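Local coordinates for decapping and exoribonuclease protein 1 (Kluyveromyces lactis, PDB 4GPS) that removes NAD caps from the 5' ends of RNAs, cleaves other 5' caps and degrades RNA in the 5'-to-3' direction, using divalent metal ions, at residues A[295-300]-A[308-313]; A[312-317]-A[347-352]. All blocks are in the same frame, centred on the assembly; numbering follows the deposited sequence.

Contact 1 (A[295-300]-A[308-313]); sequences KSSVHF and RRKLLR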
ATOM      1  N   LYS A 295       2.121   0.535  12.224  1.00 43.61           N
ATOM      2  CA  LYS A 295       3.386  -0.083  11.812  1.00 45.11           C
ATOM      3  C   LYS A 295       4.258  -0.342  13.045  1.00 43.27           C
ATOM      4  O   LYS A 295       4.341   0.493  13.965  1.00 43.03           O
ATOM      5  CB  LYS A 295       4.148   0.824  10.822  1.00 36.56           C
ATOM      6  CG  LYS A 295       3.481   1.006   9.474  1.00 47.38           C
ATOM      7  CD  LYS A 295       3.463  -0.300   8.674  1.00 45.43           C
ATOM      8  CE  LYS A 295       2.806  -0.112   7.347  1.00 48.73           C
ATOM      9  NZ  LYS A 295       2.756  -1.366   6.574  1.00 55.42           N
ATOM     10  N   SER A 296       4.875  -1.514  13.053  1.00 42.91           N
ATOM     11  CA  SER A 296       5.775  -1.931  14.115  1.00 45.41           C
ATOM     12  C   SER A 296       7.198  -1.683  13.596  1.00 45.52           C
ATOM     13  O   SER A 296       7.535  -2.094  12.495  1.00 41.19           O
ATOM     14  CB  SER A 296       5.577  -3.418  14.392  1.00 45.80           C
ATOM     15  OG  SER A 296       6.494  -3.882  15.357  1.00 48.71           O
ATOM     16  N   SER A 297       8.042  -1.019  14.379  1.00 46.76           N
ATOM     17  CA  SER A 297       9.399  -0.762  13.904  1.00 43.59           C
ATOM     18  C   SER A 297      10.449  -0.620  15.003  1.00 44.07           C
ATOM     19  O   SER A 297      10.150  -0.455  16.182  1.00 43.83           O
ATOM     20  CB  SER A 297       9.395   0.527  13.068  1.00 45.93           C
ATOM     21  OG  SER A 297      10.572   0.678  12.308  1.00 47.25           O
ATOM     22  N   VAL A 298      11.698  -0.690  14.596  1.00 41.46           N
ATOM     23  CA  VAL A 298      12.786  -0.465  15.521  1.00 42.88           C
ATOM     24  C   VAL A 298      13.148   1.000  15.114  1.00 46.24           C
ATOM     25  O   VAL A 298      12.806   1.415  13.995  1.00 45.87           O
ATOM     26  CB  VAL A 298      13.885  -1.513  15.217  1.00 43.44           C
ATOM     27  CG1 VAL A 298      15.031  -0.908  14.505  1.00 39.43           C
ATOM     28  CG2 VAL A 298      14.250  -2.247  16.479  1.00 45.07           C
ATOM     29  N   HIS A 299      13.758   1.806  15.985  1.00 45.52           N
ATOM     30  CA  HIS A 299      14.102   3.184  15.591  1.00 47.59           C
ATOM     31  C   HIS A 299      14.815   3.234  14.228  1.00 46.14           C
ATOM     32  O   HIS A 299      15.654   2.393  13.912  1.00 44.55           O
ATOM     33  CB  HIS A 299      14.919   3.896  16.689  1.00 43.81           C
ATOM     34  CG  HIS A 299      14.065   4.443  17.805  1.00 47.64           C
ATOM     35  ND1 HIS A 299      13.200   5.511  17.631  1.00 45.56           N
ATOM     36  CD2 HIS A 299      13.893   4.030  19.085  1.00 43.55           C
ATOM     37  CE1 HIS A 299      12.536   5.727  18.753  1.00 45.24           C
ATOM     38  NE2 HIS A 299      12.936   4.843  19.651  1.00 49.63           N
ATOM     39  N   PHE A 300      14.446   4.226  13.419  1.00 44.93           N
ATOM     40  CA  PHE A 300      14.959   4.356  12.058  1.00 45.89           C
ATOM     41  C   PHE A 300      16.388   4.762  11.884  1.00 47.56           C
ATOM     42  O   PHE A 300      16.868   5.670  12.551  1.00 47.27           O
ATOM     43  CB  PHE A 300      14.098   5.337  11.264  1.00 41.68           C
ATOM     44  CG  PHE A 300      12.723   4.830  10.983  1.00 47.66           C
ATOM     45  CD1 PHE A 300      11.595   5.569  11.378  1.00 48.44           C
ATOM     46  CD2 PHE A 300      12.541   3.599  10.360  1.00 46.36           C
ATOM     47  CE1 PHE A 300      10.307   5.082  11.159  1.00 45.75           C
ATOM     48  CE2 PHE A 300      11.246   3.101  10.135  1.00 50.20           C
ATOM     49  CZ  PHE A 300      10.133   3.848  10.540  1.00 48.10           C
ATOM     50  N   ARG A 308      15.034   2.648   4.569  1.00 42.87           N
ATOM     51  CA  ARG A 308      14.647   3.625   3.564  1.00 44.25           C
ATOM     52  C   ARG A 308      13.566   3.005   2.694  1.00 45.39           C
ATOM     53  O   ARG A 308      12.625   3.683   2.301  1.00 47.89           O
ATOM     54  CB  ARG A 308      15.856   4.051   2.726  1.00 43.36           C
ATOM     55  CG  ARG A 308      16.927   4.796   3.553  1.00 45.10           C
ATOM     56  CD  ARG A 308      16.501   6.203   3.968  1.00 48.64           C
ATOM     57  NE  ARG A 308      16.284   7.068   2.805  1.00 47.30           N
ATOM     58  CZ  ARG A 308      17.242   7.570   2.023  1.00 46.12           C
ATOM     59  NH1 ARG A 308      18.522   7.319   2.260  1.00 45.79           N
ATOM     60  NH2 ARG A 308      16.908   8.306   0.973  1.00 46.46           N
ATOM     61  N   ARG A 309      13.694   1.708   2.410  1.00 47.53           N
ATOM     62  CA  ARG A 309      12.695   0.984   1.618  1.00 45.77           C
ATOM     63  C   ARG A 309      11.368   0.953   2.360  1.00 43.36           C
ATOM     64  O   ARG A 309      10.309   1.165   1.766  1.00 43.29           O
ATOM     65  CB  ARG A 309      13.123  -0.463   1.391  1.00 47.23           C
ATOM     66  CG  ARG A 309      13.661  -0.758   0.044  1.00 49.54           C
ATOM     67  CD  ARG A 309      14.529  -1.984   0.102  1.00 51.76           C
ATOM     68  NE  ARG A 309      15.461  -1.952  -1.006  1.00 52.35           N
ATOM     69  CZ  ARG A 309      16.612  -2.603  -1.046  1.00 52.96           C
ATOM     70  NH1 ARG A 309      17.002  -3.361  -0.021  1.00 54.58           N
ATOM     71  NH2 ARG A 309      17.364  -2.495  -2.127  1.00 52.84           N
ATOM     72  N   LYS A 310      11.433   0.673   3.658  1.00 38.52           N
ATOM     73  CA  LYS A 310      10.228   0.608   4.473  1.00 44.21           C
ATOM     74  C   LYS A 310       9.525   1.979   4.545  1.00 43.02           C
ATOM     75  O   LYS A 310       8.307   2.062   4.378  1.00 44.79           O
ATOM     76  CB  LYS A 310      10.565   0.080   5.881  1.00 43.02           C
ATOM     77  CG  LYS A 310       9.405   0.123   6.819  1.00 56.35           C
ATOM     78  CD  LYS A 310       9.777  -0.307   8.234  1.00 71.48           C
ATOM     79  CE  LYS A 310      10.057  -1.794   8.345  1.00 78.51           C
ATOM     80  NZ  LYS A 310      10.389  -2.123   9.767  1.00 84.10           N
ATOM     81  N   LEU A 311      10.292   3.041   4.783  1.00 39.27           N
ATOM     82  CA  LEU A 311       9.740   4.394   4.846  1.00 40.14           C
ATOM     83  C   LEU A 311       9.103   4.764   3.499  1.00 41.90           C
ATOM     84  O   LEU A 311       7.981   5.272   3.463  1.00 41.50           O
ATOM     85  CB  LEU A 311      10.829   5.404   5.218  1.00 40.72           C
ATOM     86  CG  LEU A 311      11.353   5.238   6.655  1.00 41.48           C
ATOM     87  CD1 LEU A 311      12.673   5.943   6.777  1.00 40.13           C
ATOM     88  CD2 LEU A 311      10.347   5.787   7.678  1.00 38.51           C
ATOM     89  N   LEU A 312       9.784   4.472   2.390  1.00 40.24           N
ATOM     90  CA  LEU A 312       9.217   4.795   1.083  1.00 39.66           C
ATOM     91  C   LEU A 312       7.929   4.003   0.850  1.00 43.02           C
ATOM     92  O   LEU A 312       6.929   4.541   0.379  1.00 46.72           O
ATOM     93  CB  LEU A 312      10.228   4.499  -0.038  1.00 37.17           C
ATOM     94  CG  LEU A 312       9.754   4.685  -1.487  1.00 34.84           C
ATOM     95  CD1 LEU A 312       9.417   6.178  -1.703  1.00 35.89           C
ATOM     96  CD2 LEU A 312      10.818   4.174  -2.490  1.00 29.40           C
ATOM     97  N   ARG A 313       7.942   2.728   1.211  1.00 43.74           N
ATOM     98  CA  ARG A 313       6.788   1.872   1.013  1.00 41.32           C
ATOM     99  C   ARG A 313       5.609   2.403   1.821  1.00 39.17           C
ATOM    100  O   ARG A 313       4.476   2.457   1.350  1.00 39.34           O
ATOM    101  CB  ARG A 313       7.157   0.440   1.426  1.00 48.32           C
ATOM    102  CG  ARG A 313       6.506  -0.635   0.577  1.00 53.06           C
ATOM    103  CD  ARG A 313       7.042  -2.037   0.864  1.00 50.98           C
ATOM    104  NE  ARG A 313       6.596  -2.950  -0.192  1.00 54.62           N
ATOM    105  CZ  ARG A 313       5.351  -3.375  -0.282  1.00 50.62           C
ATOM    106  NH1 ARG A 313       4.483  -2.985   0.623  1.00 58.46           N
ATOM    107  NH2 ARG A 313       4.951  -4.109  -1.298  1.00 54.49           N
TER

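Contact 2 (A[312-317]-A[347-352]); sequences LRMWIQ and QDIYHK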
ATOM      1  N   LEU A 312       9.784   4.472   2.390  1.00 40.24           N
ATOM      2  CA  LEU A 312       9.217   4.795   1.083  1.00 39.66           C
ATOM      3  C   LEU A 312       7.929   4.003   0.850  1.00 43.02           C
ATOM      4  O   LEU A 312       6.929   4.541   0.379  1.00 46.72           O
ATOM      5  CB  LEU A 312      10.228   4.499  -0.038  1.00 37.17           C
ATOM      6  CG  LEU A 312       9.754   4.685  -1.487  1.00 34.84           C
ATOM      7  CD1 LEU A 312       9.417   6.178  -1.703  1.00 35.89           C
ATOM      8  CD2 LEU A 312      10.818   4.174  -2.490  1.00 29.40           C
ATOM      9  N   ARG A 313       7.942   2.728   1.211  1.00 43.74           N
ATOM     10  CA  ARG A 313       6.788   1.872   1.013  1.00 41.32           C
ATOM     11  C   ARG A 313       5.609   2.403   1.821  1.00 39.17           C
ATOM     12  O   ARG A 313       4.476   2.457   1.350  1.00 39.34           O
ATOM     13  CB  ARG A 313       7.157   0.440   1.426  1.00 48.32           C
ATOM     14  CG  ARG A 313       6.506  -0.635   0.577  1.00 53.06           C
ATOM     15  CD  ARG A 313       7.042  -2.037   0.864  1.00 50.98           C
ATOM     16  NE  ARG A 313       6.596  -2.950  -0.192  1.00 54.62           N
ATOM     17  CZ  ARG A 313       5.351  -3.375  -0.282  1.00 50.62           C
ATOM     18  NH1 ARG A 313       4.483  -2.985   0.623  1.00 58.46           N
ATOM     19  NH2 ARG A 313       4.951  -4.109  -1.298  1.00 54.49           N
ATOM     20  N   MET A 314       5.916   2.836   3.032  1.00 38.64           N
ATOM     21  CA  MET A 314       4.955   3.384   3.987  1.00 41.75           C
ATOM     22  C   MET A 314       4.297   4.623   3.337  1.00 45.49           C
ATOM     23  O   MET A 314       3.070   4.791   3.332  1.00 44.13           O
ATOM     24  CB  MET A 314       5.745   3.802   5.228  1.00 42.51           C
ATOM     25  CG  MET A 314       5.079   3.705   6.522  1.00 49.31           C
ATOM     26  SD  MET A 314       6.280   3.930   7.883  1.00 49.76           S
ATOM     27  CE  MET A 314       6.937   2.223   8.045  1.00 46.75           C
ATOM     28  N   TRP A 315       5.140   5.507   2.820  1.00 40.61           N
ATOM     29  CA  TRP A 315       4.666   6.690   2.158  1.00 37.77           C
ATOM     30  C   TRP A 315       3.761   6.292   0.980  1.00 39.21           C
ATOM     31  O   TRP A 315       2.667   6.833   0.852  1.00 40.28           O
ATOM     32  CB  TRP A 315       5.857   7.505   1.645  1.00 37.85           C
ATOM     33  CG  TRP A 315       5.452   8.688   0.799  1.00 33.90           C
ATOM     34  CD1 TRP A 315       4.980   9.904   1.245  1.00 34.35           C
ATOM     35  CD2 TRP A 315       5.405   8.739  -0.625  1.00 31.29           C
ATOM     36  NE1 TRP A 315       4.638  10.693   0.186  1.00 33.03           N
ATOM     37  CE2 TRP A 315       4.886  10.010  -0.978  1.00 34.33           C
ATOM     38  CE3 TRP A 315       5.742   7.832  -1.647  1.00 32.77           C
ATOM     39  CZ2 TRP A 315       4.702  10.401  -2.316  1.00 34.48           C
ATOM     40  CZ3 TRP A 315       5.553   8.223  -2.981  1.00 34.78           C
ATOM     41  CH2 TRP A 315       5.038   9.497  -3.297  1.00 39.51           C
ATOM     42  N   ILE A 316       4.202   5.367   0.115  1.00 36.97           N
ATOM     43  CA  ILE A 316       3.368   4.978  -1.032  1.00 37.49           C
ATOM     44  C   ILE A 316       2.063   4.400  -0.531  1.00 43.33           C
ATOM     45  O   ILE A 316       1.004   4.672  -1.085  1.00 43.03           O
ATOM     46  CB  ILE A 316       4.011   3.906  -1.881  1.00 38.05           C
ATOM     47  CG1 ILE A 316       5.328   4.430  -2.454  1.00 35.51           C
ATOM     48  CG2 ILE A 316       3.042   3.475  -2.994  1.00 33.10           C
ATOM     49  CD1 ILE A 316       6.205   3.334  -2.986  1.00 31.97           C
ATOM     50  N   GLN A 317       2.151   3.614   0.538  1.00 46.37           N
ATOM     51  CA  GLN A 317       0.977   2.975   1.119  1.00 50.08           C
ATOM     52  C   GLN A 317      -0.117   3.954   1.556  1.00 46.60           C
ATOM     53  O   GLN A 317      -1.279   3.788   1.195  1.00 47.57           O
ATOM     54  CB  GLN A 317       1.402   2.083   2.278  1.00 46.25           C
ATOM     55  CG  GLN A 317       0.287   1.556   3.101  1.00 57.85           C
ATOM     56  CD  GLN A 317       0.775   0.912   4.398  1.00 62.68           C
ATOM     57  OE1 GLN A 317      -0.019   0.622   5.290  1.00 70.84           O
ATOM     58  NE2 GLN A 317       2.075   0.684   4.502  1.00 56.28           N
ATOM     59  N   GLN A 347       2.397  14.082   4.957  1.00 45.11           N
ATOM     60  CA  GLN A 347       3.427  15.110   4.797  1.00 45.78           C
ATOM     61  C   GLN A 347       4.625  14.807   5.718  1.00 46.96           C
ATOM     62  O   GLN A 347       5.779  15.048   5.348  1.00 44.26           O
ATOM     63  CB  GLN A 347       2.842  16.497   5.125  1.00 46.66           C
ATOM     64  CG  GLN A 347       3.871  17.618   5.154  1.00 41.08           C
ATOM     65  CD  GLN A 347       4.573  17.821   3.807  1.00 48.73           C
ATOM     66  OE1 GLN A 347       5.771  18.173   3.766  1.00 44.61           O
ATOM     67  NE2 GLN A 347       3.835  17.604   2.695  1.00 39.87           N
ATOM     68  N   ASP A 348       4.351  14.268   6.910  1.00 45.45           N
ATOM     69  CA  ASP A 348       5.415  13.924   7.849  1.00 44.80           C
ATOM     70  C   ASP A 348       6.279  12.770   7.313  1.00 50.06           C
ATOM     71  O   ASP A 348       7.521  12.884   7.303  1.00 51.34           O
ATOM     72  CB  ASP A 348       4.852  13.557   9.234  1.00 43.21           C
ATOM     73  CG  ASP A 348       4.012  14.687   9.853  1.00 47.58           C
ATOM     74  OD1 ASP A 348       4.500  15.835   9.931  1.00 50.85           O
ATOM     75  OD2 ASP A 348       2.858  14.428  10.268  1.00 47.16           O
ATOM     76  N   ILE A 349       5.669  11.661   6.873  1.00 48.77           N
ATOM     77  CA  ILE A 349       6.507  10.570   6.344  1.00 47.35           C
ATOM     78  C   ILE A 349       7.263  11.117   5.150  1.00 43.10           C
ATOM     79  O   ILE A 349       8.421  10.814   4.980  1.00 46.80           O
ATOM     80  CB  ILE A 349       5.730   9.354   5.822  1.00 48.89           C
ATOM     81  CG1 ILE A 349       4.947   8.721   6.939  1.00 57.27           C
ATOM     82  CG2 ILE A 349       6.724   8.294   5.330  1.00 42.05           C
ATOM     83  CD1 ILE A 349       5.871   8.129   8.008  1.00 59.86           C
ATOM     84  N   TYR A 350       6.600  11.940   4.343  1.00 40.43           N
ATOM     85  CA  TYR A 350       7.228  12.536   3.154  1.00 42.82           C
ATOM     86  C   TYR A 350       8.487  13.336   3.481  1.00 43.02           C
ATOM     87  O   TYR A 350       9.537  13.157   2.868  1.00 36.10           O
ATOM     88  CB  TYR A 350       6.263  13.484   2.442  1.00 38.24           C
ATOM     89  CG  TYR A 350       6.896  14.098   1.234  1.00 37.95           C
ATOM     90  CD1 TYR A 350       7.137  13.333   0.098  1.00 38.62           C
ATOM     91  CD2 TYR A 350       7.346  15.422   1.247  1.00 39.22           C
ATOM     92  CE1 TYR A 350       7.819  13.860  -1.009  1.00 40.79           C
ATOM     93  CE2 TYR A 350       8.033  15.963   0.140  1.00 41.55           C
ATOM     94  CZ  TYR A 350       8.263  15.167  -0.989  1.00 43.17           C
ATOM     95  OH  TYR A 350       8.903  15.679  -2.103  1.00 42.43           O
ATOM     96  N   HIS A 351       8.346  14.240   4.441  1.00 45.70           N
ATOM     97  CA  HIS A 351       9.447  15.092   4.853  1.00 47.86           C
ATOM     98  C   HIS A 351      10.602  14.239   5.391  1.00 46.98           C
ATOM     99  O   HIS A 351      11.749  14.539   5.113  1.00 43.34           O
ATOM    100  CB  HIS A 351       8.974  16.116   5.913  1.00 46.95           C
ATOM    101  CG  HIS A 351      10.089  16.919   6.518  1.00 59.34           C
ATOM    102  ND1 HIS A 351      10.835  17.832   5.793  1.00 58.47           N
ATOM    103  CD2 HIS A 351      10.647  16.876   7.755  1.00 59.87           C
ATOM    104  CE1 HIS A 351      11.805  18.306   6.556  1.00 59.66           C
ATOM    105  NE2 HIS A 351      11.715  17.741   7.749  1.00 60.51           N
ATOM    106  N   LYS A 352      10.311  13.178   6.145  1.00 47.17           N
ATOM    107  CA  LYS A 352      11.383  12.332   6.667  1.00 45.19           C
ATOM    108  C   LYS A 352      12.202  11.721   5.502  1.00 45.19           C
ATOM    109  O   LYS A 352      13.421  11.591   5.609  1.00 44.28           O
ATOM    110  CB  LYS A 352      10.789  11.228   7.575  1.00 48.37           C
ATOM    111  CG  LYS A 352      11.791  10.469   8.465  1.00 48.24           C
ATOM    112  CD  LYS A 352      11.042   9.666   9.535  1.00 54.30           C
ATOM    113  CE  LYS A 352      11.985   8.974  10.523  1.00 59.58           C
ATOM    114  NZ  LYS A 352      12.913   9.923  11.255  1.00 57.29           N
TER

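Contact 1 (A[295-300]-A[308-313])
Ser297 OG, the hydroxyl that faces Lys310, donates to Val298 O at 2.9 Å. The donor sits 21° out of the carbonyl plane; the bond joins neighbouring residues where the strand gives way to loop. Lys310 brings its amine beside it: NZ lies 3.8 Å from Ser297 OG and 3.9 Å from Ser296 O, near both oxygens but too far for a hydrogen bond to either. With CG anti to the backbone N the lysine chain leaves the helix toward the strand, then bends at chi3 (-71°). Lys310 CD meets the edge of the Phe300 ring, 4.2 Å from Phe300 CE2. The apolar half of the contact is a CH-pi interaction, in which Leu311 CD2 stands 3.6 Å from the Phe300 ring centroid and 17° off the ring normal. Val298 O lies over the opposite face, and His307 meets the same ring edge-to-face. Helix 305-319 thus packs, through Lys310 and Leu311, on the last part of strand 290-297 and on the loop that follows it. This is the strand-helix-strand crossover of the PD-(D/E)XK nuclease core, whose strand 290-297, parallel to 325-331, carries Glu293 and Ile294 at the metal site and Lys295, a probable substrate-binding residue.

Contact 2 (A[312-317]-A[347-352])
The side chains of Trp315 and Tyr350 leave two helices in the same direction and lie alongside each other, and the tryptophan reaches across by its pyrrole side. At its root, Trp315 CB rests 3.9 Å from Ile349 CG2, the branch that lies anti to its own backbone N. Chi1 of 174° directs the indole past this methyl toward Tyr350, the following residue of the other helix. Further out, Trp315 CD1 is 4.0 Å from Tyr350 CB, and Trp315 NE1 comes to 3.6 Å from Tyr350 CD1, near the plane of the phenol ring and at its edge. The five-membered ring and the phenol meet obliquely, with centroids 5.6 Å apart and planes at 47°. Polar ends are satisfied by other parts of the chain: Trp315 NE1 by Thr79 OG1, and Tyr350 OH by Val76 O and Asn371 OD1. One residue before the tryptophan, Met314 SD lies 4.2 Å from Ile349 CD1. The axes of helix segments 312-317 and 347-352 come within 9.5 Å, their directions 149° apart, a nearly antiparallel pair. Met314 and Ile349 both pack on Leu326 of strand 325-331, while Ile316 turns to helix 182-190, leaving helix 305-319 between that helix and helix 346-353.

From the N terminus, strand 290-297 runs into the loop holding Phe300, and contact 1 closes a seven-residue connection that includes the start of helix 305-319. Contact 2 takes up the same helix at 312-317, sharing Leu312 and Arg313, and closes the 29-residue excursion through strands 325-331 and 338-344 to 347-352. The two closures follow one another with this small overlap; neither encloses the other. Helix 305-319 is their common element, and the two contacts also touch directly: Phe300 CD1 lies 3.5 Å from Lys352 CE, and Lys295 CG 3.9 Å from Met314 CE. Together they tie the strand bearing metal-site residues to two helices over strand 325-331.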